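Long-range contacts in citryl-spermidine/3,4-dihydroxybenzoyl-citryl-spermidine:spermidine ligase (Bacillus anthracis, PDB 3TO3), which catalyses the ATP-dependent condensation of spermidine with N(8)-citryl-spermidine or its 3,4-dihydroxybenzoyl derivative in the biosynthesis of the siderophore petrobactin: residues B[9-14]-B[132-137]; B[126-131]-B[167-172]; B[154-159]-B[184-189]. All coordinates share one frame; numbering follows the deposited sequence.

Contact 1: B[9-14]-B[132-137]; sequences TKILKA and DTIAQY
Y137 packs along its whole length against A14 and K13 of segment 9-14. Its CB starts against the methyl of A14, 3.6 Å from A14 CB. A chi1 of 180°, with CG anti to the backbone N, carries Y137 CG to 3.7 Å from that same A14 CB. The ring beyond turns one face to the other helix, and A14 CA stands over this face, a CH-pi contact 3.9 Å from the centroid of the Y137 ring and 17° off its normal. Farther out, CE1 approaches K13 O and CE2 approaches the A14 nitrogen, while CZ lies 4.0 Å from K13 CB. The phenol oxygen finishes beside the lysine stem: Y137 OH is 3.6 Å from K13 CB, and K13 CD is nearby.

One turn earlier, T133 CG2 presses on the carbonyl of A14, 3.2 Å from A14 O. Deeper still, I11 and I134 meet through their terminal methyls. The separation of I11 CD1 and I134 CD1, 3.2 Å, is shorter than methyl packing normally allows, so the exact placement of these tips is doubtful. F179 of helix 175-181 touches both isoleucines, and I256 of the second subunit also packs on I11.

Helices 6-15 and 115-138 cross here at 96°, their local axes 9.2 Å apart, with small A14 at the crossing. T133 OG1 bonds to I129 O, and A14 O to S17 OG. Between segments 9-14 and 132-137 the join is therefore shape and dispersion; just beyond, K10 and E138 add a weak, long ion pair.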
loop_
_atom_site.group_PDB
_atom_site.type_symbol
_atom_site.label_atom_id
_atom_site.label_comp_id
_atom_site.label_asym_id
_atom_site.label_seq_id
_atom_site.Cartn_x
_atom_site.Cartn_y
_atom_site.Cartn_z
ATOM N N THR B 9 8.927 -8.370 -20.691
ATOM C CA THR B 9 8.508 -8.308 -22.087
ATOM C C THR B 9 7.043 -8.686 -22.304
ATOM O O THR B 9 6.347 -8.044 -23.095
ATOM C CB THR B 9 9.424 -9.167 -22.941
ATOM O OG1 THR B 9 10.756 -8.685 -22.761
ATOM C CG2 THR B 9 9.044 -9.102 -24.428
ATOM N N LYS B 10 6.573 -9.703 -21.580
ATOM C CA LYS B 10 5.178 -10.151 -21.670
ATOM C C LYS B 10 4.205 -9.080 -21.234
ATOM O O LYS B 10 3.205 -8.815 -21.911
ATOM C CB LYS B 10 4.931 -11.391 -20.799
ATOM C CG LYS B 10 5.496 -12.684 -21.355
ATOM C CD LYS B 10 5.077 -13.861 -20.482
ATOM C CE LYS B 10 5.667 -15.177 -20.974
ATOM N NZ LYS B 10 5.062 -15.572 -22.274
ATOM N N ILE B 11 4.484 -8.491 -20.078
ATOM C CA ILE B 11 3.624 -7.458 -19.540
ATOM C C ILE B 11 3.467 -6.334 -20.542
ATOM O O ILE B 11 2.338 -5.856 -20.793
ATOM C CB ILE B 11 4.206 -6.837 -18.256
ATOM C CG1 ILE B 11 4.195 -7.859 -17.163
ATOM C CG2 ILE B 11 3.286 -5.747 -17.765
ATOM C CD1 ILE B 11 2.807 -8.097 -16.714
ATOM N N LEU B 12 4.594 -5.894 -21.103
ATOM C CA LEU B 12 4.535 -4.803 -22.066
ATOM C C LEU B 12 3.735 -5.173 -23.312
ATOM O O LEU B 12 2.878 -4.409 -23.739
ATOM C CB LEU B 12 5.926 -4.342 -22.456
ATOM C CG LEU B 12 6.556 -3.432 -21.424
ATOM C CD1 LEU B 12 7.906 -2.938 -21.949
ATOM C CD2 LEU B 12 5.621 -2.275 -21.177
ATOM N N LYS B 13 4.000 -6.350 -23.879
ATOM C CA LYS B 13 3.226 -6.815 -25.024
ATOM C C LYS B 13 1.734 -6.915 -24.684
ATOM O O LYS B 13 0.867 -6.566 -25.492
ATOM C CB LYS B 13 3.764 -8.151 -25.554
ATOM C CG LYS B 13 5.077 -8.019 -26.308
ATOM C CD LYS B 13 5.428 -9.303 -27.062
ATOM C CE LYS B 13 6.820 -9.222 -27.709
ATOM N NZ LYS B 13 7.393 -10.573 -28.049
ATOM N N ALA B 14 1.421 -7.385 -23.488
ATOM C CA ALA B 14 0.011 -7.495 -23.123
ATOM C C ALA B 14 -0.647 -6.123 -23.069
ATOM O O ALA B 14 -1.760 -5.943 -23.574
ATOM C CB ALA B 14 -0.158 -8.215 -21.791
ATOM N N ASP B 132 -6.207 -8.035 -15.581
ATOM C CA ASP B 132 -6.954 -8.916 -16.439
ATOM C C ASP B 132 -6.406 -8.919 -17.870
ATOM O O ASP B 132 -6.442 -9.950 -18.549
ATOM C CB ASP B 132 -8.455 -8.697 -16.414
ATOM C CG ASP B 132 -9.210 -9.846 -17.116
ATOM O OD1 ASP B 132 -8.863 -11.040 -16.902
ATOM O OD2 ASP B 132 -10.142 -9.565 -17.892
ATOM N N THR B 133 -5.880 -7.778 -18.305
ATOM C CA THR B 133 -5.206 -7.685 -19.598
ATOM C C THR B 133 -4.099 -8.734 -19.736
ATOM O O THR B 133 -4.000 -9.393 -20.752
ATOM C CB THR B 133 -4.580 -6.295 -19.823
ATOM O OG1 THR B 133 -5.617 -5.317 -19.959
ATOM C CG2 THR B 133 -3.703 -6.302 -21.077
ATOM N N ILE B 134 -3.272 -8.900 -18.713
ATOM C CA ILE B 134 -2.208 -9.908 -18.772
ATOM C C ILE B 134 -2.811 -11.322 -18.849
ATOM O O ILE B 134 -2.354 -12.188 -19.623
ATOM C CB ILE B 134 -1.278 -9.813 -17.545
ATOM C CG1 ILE B 134 -0.689 -8.411 -17.465
ATOM C CG2 ILE B 134 -0.134 -10.842 -17.642
ATOM C CD1 ILE B 134 -0.336 -7.971 -16.074
ATOM N N ALA B 135 -3.847 -11.566 -18.059
ATOM C CA ALA B 135 -4.472 -12.891 -18.127
ATOM C C ALA B 135 -5.124 -13.184 -19.515
ATOM O O ALA B 135 -4.908 -14.256 -20.084
ATOM C CB ALA B 135 -5.452 -13.099 -16.994
ATOM N N GLN B 136 -5.925 -12.254 -20.033
ATOM C CA GLN B 136 -6.566 -12.434 -21.344
ATOM C C GLN B 136 -5.490 -12.577 -22.427
ATOM O O GLN B 136 -5.667 -13.301 -23.391
ATOM C CB GLN B 136 -7.486 -11.268 -21.692
ATOM C CG GLN B 136 -8.636 -11.075 -20.721
ATOM C CD GLN B 136 -9.485 -12.313 -20.600
ATOM O OE1 GLN B 136 -9.786 -12.960 -21.599
ATOM N NE2 GLN B 136 -9.842 -12.679 -19.375
ATOM N N TYR B 137 -4.362 -11.898 -22.252
ATOM C CA TYR B 137 -3.321 -11.979 -23.250
ATOM C C TYR B 137 -2.577 -13.328 -23.223
ATOM O O TYR B 137 -2.173 -13.833 -24.257
ATOM C CB TYR B 137 -2.353 -10.823 -23.083
ATOM C CG TYR B 137 -1.238 -10.844 -24.082
ATOM C CD1 TYR B 137 -1.448 -10.375 -25.364
ATOM C CD2 TYR B 137 0.033 -11.313 -23.745
ATOM C CE1 TYR B 137 -0.433 -10.379 -26.313
ATOM C CE2 TYR B 137 1.074 -11.322 -24.694
ATOM C CZ TYR B 137 0.816 -10.850 -25.985
ATOM O OH TYR B 137 1.777 -10.830 -26.968
#

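Contact 2: B[126-131]-B[167-172]; sequences EQTIFK and YKARIG
The amino group of K131 reaches to the loop at A169 and R170 and bonds to both carbonyls. K131 NZ is 3.1 Å from A169 O, in that carbonyl plane, and 3.2 Å from R170 O, where it stands 63° out of the plane. The lysine gets there by a bend: chi2 of 96° swings CD round, leaving K131 CD 3.5 Å from A169 O. Within its own helix, Q127 OE1 offers a lone pair to K131 NZ at 2.9 Å. With F173 O as a further partner, four oxygens surround this buried amino group, which has three N-H to share among them, a setting that would favour its charged form. At the same end, Q127 CB lies 3.3 Å from A169 O, and Q127 CG touches I171 CD1, the two side chains crossing at about a right angle. At the other end, T128 pushes CG2 over the middle of the Y167 ring, 3.7 Å from the centroid and only 4° off the ring normal. T128 OG1 takes a weak hydrogen bond from K168 N at 3.3 Å.

A second shell sets the T128 end: the threonine hydroxyl has its main bond to E124 O, one turn back along the helix, and R26 makes a cation-pi contact with Y167.

Farther out, R170 and I171 form a G1 beta bulge facing L305, which wedges the loop between strand 297-306 and helix 115-138, with helix 18-37 against Y167 and helix 175-181 against K131.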
loop_
_atom_site.group_PDB
_atom_site.type_symbol
_atom_site.label_atom_id
_atom_site.label_comp_id
_atom_site.label_asym_id
_atom_site.label_seq_id
_atom_site.Cartn_x
_atom_site.Cartn_y
_atom_site.Cartn_z
ATOM N N GLU B 126 -8.443 0.426 -12.338
ATOM C CA GLU B 126 -7.241 0.435 -13.150
ATOM C C GLU B 126 -6.407 -0.816 -12.905
ATOM O O GLU B 126 -5.809 -1.362 -13.821
ATOM C CB GLU B 126 -6.391 1.690 -12.848
ATOM C CG GLU B 126 -7.002 2.943 -13.417
ATOM C CD GLU B 126 -6.256 4.219 -13.004
ATOM O OE1 GLU B 126 -5.443 4.179 -12.049
ATOM O OE2 GLU B 126 -6.492 5.266 -13.642
ATOM N N GLN B 127 -6.346 -1.264 -11.661
ATOM C CA GLN B 127 -5.581 -2.461 -11.368
ATOM C C GLN B 127 -6.272 -3.679 -11.959
ATOM O O GLN B 127 -5.607 -4.612 -12.373
ATOM C CB GLN B 127 -5.348 -2.623 -9.869
ATOM C CG GLN B 127 -4.301 -1.668 -9.349
ATOM C CD GLN B 127 -3.040 -1.692 -10.175
ATOM O OE1 GLN B 127 -2.383 -2.730 -10.323
ATOM N NE2 GLN B 127 -2.695 -0.556 -10.725
ATOM N N THR B 128 -7.605 -3.644 -12.021
ATOM C CA THR B 128 -8.380 -4.739 -12.595
ATOM C C THR B 128 -8.067 -4.852 -14.076
ATOM O O THR B 128 -7.679 -5.912 -14.561
ATOM C CB THR B 128 -9.915 -4.577 -12.347
ATOM O OG1 THR B 128 -10.176 -4.871 -10.976
ATOM C CG2 THR B 128 -10.732 -5.550 -13.201
ATOM N N ILE B 129 -8.216 -3.742 -14.780
ATOM C CA ILE B 129 -7.838 -3.660 -16.175
ATOM C C ILE B 129 -6.416 -4.166 -16.376
ATOM O O ILE B 129 -6.135 -4.941 -17.293
ATOM C CB ILE B 129 -7.966 -2.199 -16.667
ATOM C CG1 ILE B 129 -9.440 -1.817 -16.739
ATOM C CG2 ILE B 129 -7.342 -1.999 -18.031
ATOM C CD1 ILE B 129 -9.630 -0.438 -17.083
ATOM N N PHE B 130 -5.509 -3.733 -15.512
ATOM C CA PHE B 130 -4.120 -4.138 -15.664
ATOM C C PHE B 130 -3.914 -5.646 -15.471
ATOM O O PHE B 130 -3.324 -6.305 -16.318
ATOM C CB PHE B 130 -3.245 -3.346 -14.695
ATOM C CG PHE B 130 -1.800 -3.790 -14.659
ATOM C CD1 PHE B 130 -0.932 -3.503 -15.712
ATOM C CD2 PHE B 130 -1.305 -4.435 -13.552
ATOM C CE1 PHE B 130 0.412 -3.881 -15.669
ATOM C CE2 PHE B 130 0.053 -4.817 -13.485
ATOM C CZ PHE B 130 0.908 -4.547 -14.555
ATOM N N LYS B 131 -4.391 -6.187 -14.354
ATOM C CA LYS B 131 -4.249 -7.606 -14.124
ATOM C C LYS B 131 -5.030 -8.477 -15.115
ATOM O O LYS B 131 -4.558 -9.565 -15.456
ATOM C CB LYS B 131 -4.595 -7.994 -12.692
ATOM C CG LYS B 131 -3.399 -7.835 -11.756
ATOM C CD LYS B 131 -3.429 -6.495 -11.018
ATOM C CE LYS B 131 -2.353 -6.448 -9.925
ATOM N NZ LYS B 131 -2.470 -5.281 -9.012
ATOM N N TYR B 167 -13.065 -6.742 -10.816
ATOM C CA TYR B 167 -13.094 -8.159 -10.469
ATOM C C TYR B 167 -11.721 -8.803 -10.295
ATOM O O TYR B 167 -11.614 -9.966 -9.919
ATOM C CB TYR B 167 -13.862 -8.904 -11.587
ATOM C CG TYR B 167 -13.449 -8.532 -13.024
ATOM C CD1 TYR B 167 -12.349 -9.133 -13.632
ATOM C CD2 TYR B 167 -14.129 -7.561 -13.748
ATOM C CE1 TYR B 167 -11.955 -8.804 -14.929
ATOM C CE2 TYR B 167 -13.743 -7.222 -15.055
ATOM C CZ TYR B 167 -12.652 -7.857 -15.634
ATOM O OH TYR B 167 -12.239 -7.543 -16.907
ATOM N N LYS B 168 -10.715 -8.090 -10.776
ATOM C CA LYS B 168 -9.271 -8.344 -10.665
ATOM C C LYS B 168 -8.283 -7.500 -9.821
ATOM O O LYS B 168 -7.086 -7.534 -10.110
ATOM C CB LYS B 168 -8.675 -8.832 -11.989
ATOM C CG LYS B 168 -7.957 -10.171 -11.834
ATOM C CD LYS B 168 -7.724 -10.807 -13.196
ATOM C CE LYS B 168 -8.739 -11.906 -13.457
ATOM N NZ LYS B 168 -8.512 -12.537 -14.765
ATOM N N ALA B 169 -8.753 -6.583 -8.991
ATOM C CA ALA B 169 -7.864 -5.538 -8.461
ATOM C C ALA B 169 -6.530 -6.046 -7.927
ATOM O O ALA B 169 -5.460 -5.531 -8.318
ATOM C CB ALA B 169 -8.566 -4.727 -7.399
ATOM N N ARG B 170 -6.599 -7.042 -7.055
ATOM C CA ARG B 170 -5.412 -7.596 -6.401
ATOM C C ARG B 170 -4.457 -6.531 -5.862
ATOM O O ARG B 170 -3.258 -6.577 -6.163
ATOM C CB ARG B 170 -4.644 -8.515 -7.351
ATOM C CG ARG B 170 -5.246 -9.891 -7.508
ATOM C CD ARG B 170 -4.701 -10.621 -8.733
ATOM N NE ARG B 170 -5.630 -11.656 -9.154
ATOM C CZ ARG B 170 -5.411 -12.533 -10.131
ATOM N NH1 ARG B 170 -4.279 -12.507 -10.824
ATOM N NH2 ARG B 170 -6.351 -13.423 -10.430
ATOM N N ILE B 171 -4.968 -5.565 -5.096
ATOM C CA ILE B 171 -4.104 -4.520 -4.507
ATOM C C ILE B 171 -3.071 -5.151 -3.534
ATOM O O ILE B 171 -3.414 -5.879 -2.581
ATOM C CB ILE B 171 -4.936 -3.419 -3.792
ATOM C CG1 ILE B 171 -6.189 -3.060 -4.615
ATOM C CG2 ILE B 171 -4.065 -2.150 -3.439
ATOM C CD1 ILE B 171 -5.931 -2.448 -5.962
ATOM N N GLY B 172 -1.803 -4.838 -3.767
ATOM C CA GLY B 172 -0.681 -5.540 -3.154
ATOM C C GLY B 172 0.163 -6.417 -4.077
ATOM O O GLY B 172 1.332 -6.640 -3.747
#

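Contact 3: B[154-159]-B[184-189]; sequences ENHLID and EFMRPI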
loop_
_atom_site.group_PDB
_atom_site.type_symbol
_atom_site.label_atom_id
_atom_site.label_comp_id
_atom_site.label_asym_id
_atom_site.label_seq_id
_atom_site.Cartn_x
_atom_site.Cartn_y
_atom_site.Cartn_z
ATOM N N GLU B 154 -11.033 -24.776 -12.756
ATOM C CA GLU B 154 -10.872 -23.725 -11.760
ATOM C C GLU B 154 -9.884 -22.694 -12.289
ATOM O O GLU B 154 -10.175 -21.499 -12.259
ATOM C CB GLU B 154 -10.418 -24.257 -10.392
ATOM C CG GLU B 154 -11.540 -24.783 -9.483
ATOM C CD GLU B 154 -12.279 -23.689 -8.686
ATOM O OE1 GLU B 154 -11.839 -22.519 -8.680
ATOM O OE2 GLU B 154 -13.312 -24.017 -8.046
ATOM N N ASN B 155 -8.730 -23.151 -12.780
ATOM C CA ASN B 155 -7.700 -22.219 -13.261
ATOM C C ASN B 155 -7.867 -21.746 -14.706
ATOM O O ASN B 155 -7.279 -20.740 -15.106
ATOM C CB ASN B 155 -6.296 -22.791 -13.058
ATOM C CG ASN B 155 -6.023 -23.147 -11.604
ATOM O OD1 ASN B 155 -6.144 -24.309 -11.189
ATOM N ND2 ASN B 155 -5.678 -22.138 -10.814
ATOM N N HIS B 156 -8.685 -22.441 -15.485
ATOM C CA HIS B 156 -8.936 -21.969 -16.845
ATOM C C HIS B 156 -10.124 -21.002 -17.009
ATOM O O HIS B 156 -10.230 -20.322 -18.039
ATOM C CB HIS B 156 -8.914 -23.116 -17.869
ATOM C CG HIS B 156 -7.531 -23.640 -18.130
ATOM N ND1 HIS B 156 -6.590 -22.931 -18.851
ATOM C CD2 HIS B 156 -6.915 -24.782 -17.733
ATOM C CE1 HIS B 156 -5.463 -23.622 -18.901
ATOM N NE2 HIS B 156 -5.634 -24.749 -18.231
ATOM N N LEU B 157 -10.963 -20.853 -15.980
ATOM C CA LEU B 157 -11.937 -19.780 -16.095
ATOM C C LEU B 157 -11.259 -18.600 -15.453
ATOM O O LEU B 157 -11.228 -18.444 -14.229
ATOM C CB LEU B 157 -13.192 -20.075 -15.275
ATOM C CG LEU B 157 -13.896 -21.415 -15.342
ATOM C CD1 LEU B 157 -14.878 -21.455 -14.172
ATOM C CD2 LEU B 157 -14.584 -21.583 -16.684
ATOM N N ILE B 158 -10.794 -17.720 -16.309
ATOM C CA ILE B 158 -10.029 -16.579 -15.865
ATOM C C ILE B 158 -10.858 -15.298 -15.822
ATOM O O ILE B 158 -10.324 -14.234 -15.562
ATOM C CB ILE B 158 -8.743 -16.429 -16.697
ATOM C CG1 ILE B 158 -9.086 -15.955 -18.119
ATOM C CG2 ILE B 158 -7.926 -17.788 -16.671
ATOM C CD1 ILE B 158 -7.872 -15.648 -18.928
ATOM N N ASP B 159 -12.149 -15.381 -16.124
ATOM C CA ASP B 159 -12.908 -14.140 -16.334
ATOM C C ASP B 159 -13.266 -13.384 -15.054
ATOM O O ASP B 159 -13.359 -12.150 -15.054
ATOM C CB ASP B 159 -14.131 -14.362 -17.244
ATOM C CG ASP B 159 -13.737 -14.524 -18.732
ATOM O OD1 ASP B 159 -12.757 -13.865 -19.160
ATOM O OD2 ASP B 159 -14.390 -15.318 -19.460
ATOM N N GLU B 184 -4.498 -17.748 -12.603
ATOM C CA GLU B 184 -4.473 -18.003 -14.052
ATOM C C GLU B 184 -3.198 -18.732 -14.484
ATOM O O GLU B 184 -3.189 -19.441 -15.503
ATOM C CB GLU B 184 -4.574 -16.700 -14.875
ATOM C CG GLU B 184 -5.789 -15.827 -14.582
ATOM C CD GLU B 184 -5.467 -14.651 -13.652
ATOM O OE1 GLU B 184 -4.665 -14.829 -12.704
ATOM O OE2 GLU B 184 -6.004 -13.544 -13.886
ATOM N N PHE B 185 -2.117 -18.518 -13.738
ATOM C CA PHE B 185 -0.813 -18.998 -14.170
ATOM C C PHE B 185 -0.421 -20.372 -13.643
ATOM O O PHE B 185 0.571 -20.952 -14.094
ATOM C CB PHE B 185 0.249 -17.923 -13.952
ATOM C CG PHE B 185 -0.193 -16.586 -14.436
ATOM C CD1 PHE B 185 -0.618 -15.613 -13.538
ATOM C CD2 PHE B 185 -0.276 -16.323 -15.798
ATOM C CE1 PHE B 185 -1.065 -14.376 -13.985
ATOM C CE2 PHE B 185 -0.713 -15.095 -16.249
ATOM C CZ PHE B 185 -1.101 -14.108 -15.318
HETATM N N MSE B 186 -1.226 -20.888 -12.721
HETATM C CA MSE B 186 -1.141 -22.287 -12.267
HETATM C C MSE B 186 0.250 -22.660 -11.831
HETATM O O MSE B 186 0.745 -23.725 -12.183
HETATM C CB MSE B 186 -1.555 -23.240 -13.377
HETATM C CG MSE B 186 -3.025 -23.214 -13.694
HETATM SE SE MSE B 186 -3.455 -24.636 -14.953
HETATM C CE MSE B 186 -2.698 -23.845 -16.560
ATOM N N ARG B 187 0.892 -21.766 -11.104
ATOM C CA ARG B 187 2.253 -21.991 -10.661
ATOM C C ARG B 187 2.216 -22.802 -9.377
ATOM O O ARG B 187 1.439 -22.505 -8.484
ATOM C CB ARG B 187 2.952 -20.659 -10.427
ATOM C CG ARG B 187 3.392 -19.971 -11.704
ATOM C CD ARG B 187 4.716 -20.523 -12.176
ATOM N NE ARG B 187 5.164 -19.877 -13.402
ATOM C CZ ARG B 187 4.832 -20.280 -14.628
ATOM N NH1 ARG B 187 4.038 -21.336 -14.788
ATOM N NH2 ARG B 187 5.292 -19.627 -15.693
ATOM N N PRO B 188 3.031 -23.856 -9.299
ATOM C CA PRO B 188 3.092 -24.654 -8.074
ATOM C C PRO B 188 3.782 -23.870 -6.981
ATOM O O PRO B 188 4.761 -23.198 -7.269
ATOM C CB PRO B 188 3.954 -25.842 -8.474
ATOM C CG PRO B 188 3.907 -25.864 -9.990
ATOM C CD PRO B 188 3.829 -24.435 -10.388
ATOM N N ILE B 189 3.291 -23.948 -5.747
ATOM C CA ILE B 189 3.949 -23.246 -4.648
ATOM C C ILE B 189 3.951 -24.089 -3.379
ATOM O O ILE B 189 3.159 -25.025 -3.236
ATOM C CB ILE B 189 3.309 -21.869 -4.376
ATOM C CG1 ILE B 189 2.117 -21.998 -3.432
ATOM C CG2 ILE B 189 2.854 -21.227 -5.680
ATOM C CD1 ILE B 189 1.031 -20.952 -3.674
#
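N155 meets M186, a selenomethionine, in the close-packed half of this contact. N155 CB sits 3.4 Å from M186 CG, the two side chains crossing obliquely. Deeper in, I158 CG2 meets E184 CG at 3.6 Å, the side chains at about a right angle. N155 ND2 bonds to A280 O and Y183 O, while the E184 carboxylate pairs with K168 and R170. A135 of helix 115-138 backs both I158 and E184.

The outer half is looser. H156 and M186 are both exposed, and their side chains cross at about a right angle, with CE and SE of M186 near H156 NE2; the methyl comes closest, M186 CE lying 3.5 Å from H156 NE2. A bend at chi3 (-74°) turns that methyl toward the imidazole. The selenium stands obliquely to the ring, with M186 SE 4.6 Å from the centroid of H156, a Met-aromatic contact through selenium.

Helical backbone ends at H156, and L157 is the first residue to leave it; from there the chain runs through D159 straight into G160, H161 and P162 of the ATP pocket. Contact 3 thus packs the approach to the nucleotide site of this IucA/IucC-family synthetase against the loop at E184.

K168, from contact 2, ties all three contacts together. Its NZ is 2.6 Å from D132 OD1 in contact 1, and in contact 3 it is 2.8 Å from E184 OE2 and 2.6 Å from I158 O. A second tie joins contacts 1 and 2, Y167 OH lying 3.1 Å from D132 OD2. Helix 115-138 serves both, and both touch the second subunit. The ATP lies on the side of contacts 2 and 3: the nearest atoms of the Y167 and I158 side chains are about 5 Å and 10 Å from it, and the R170 side chain comes within about 3 Å of that of M284, an ATP-binding residue, whereas contact 1 is remote from the site.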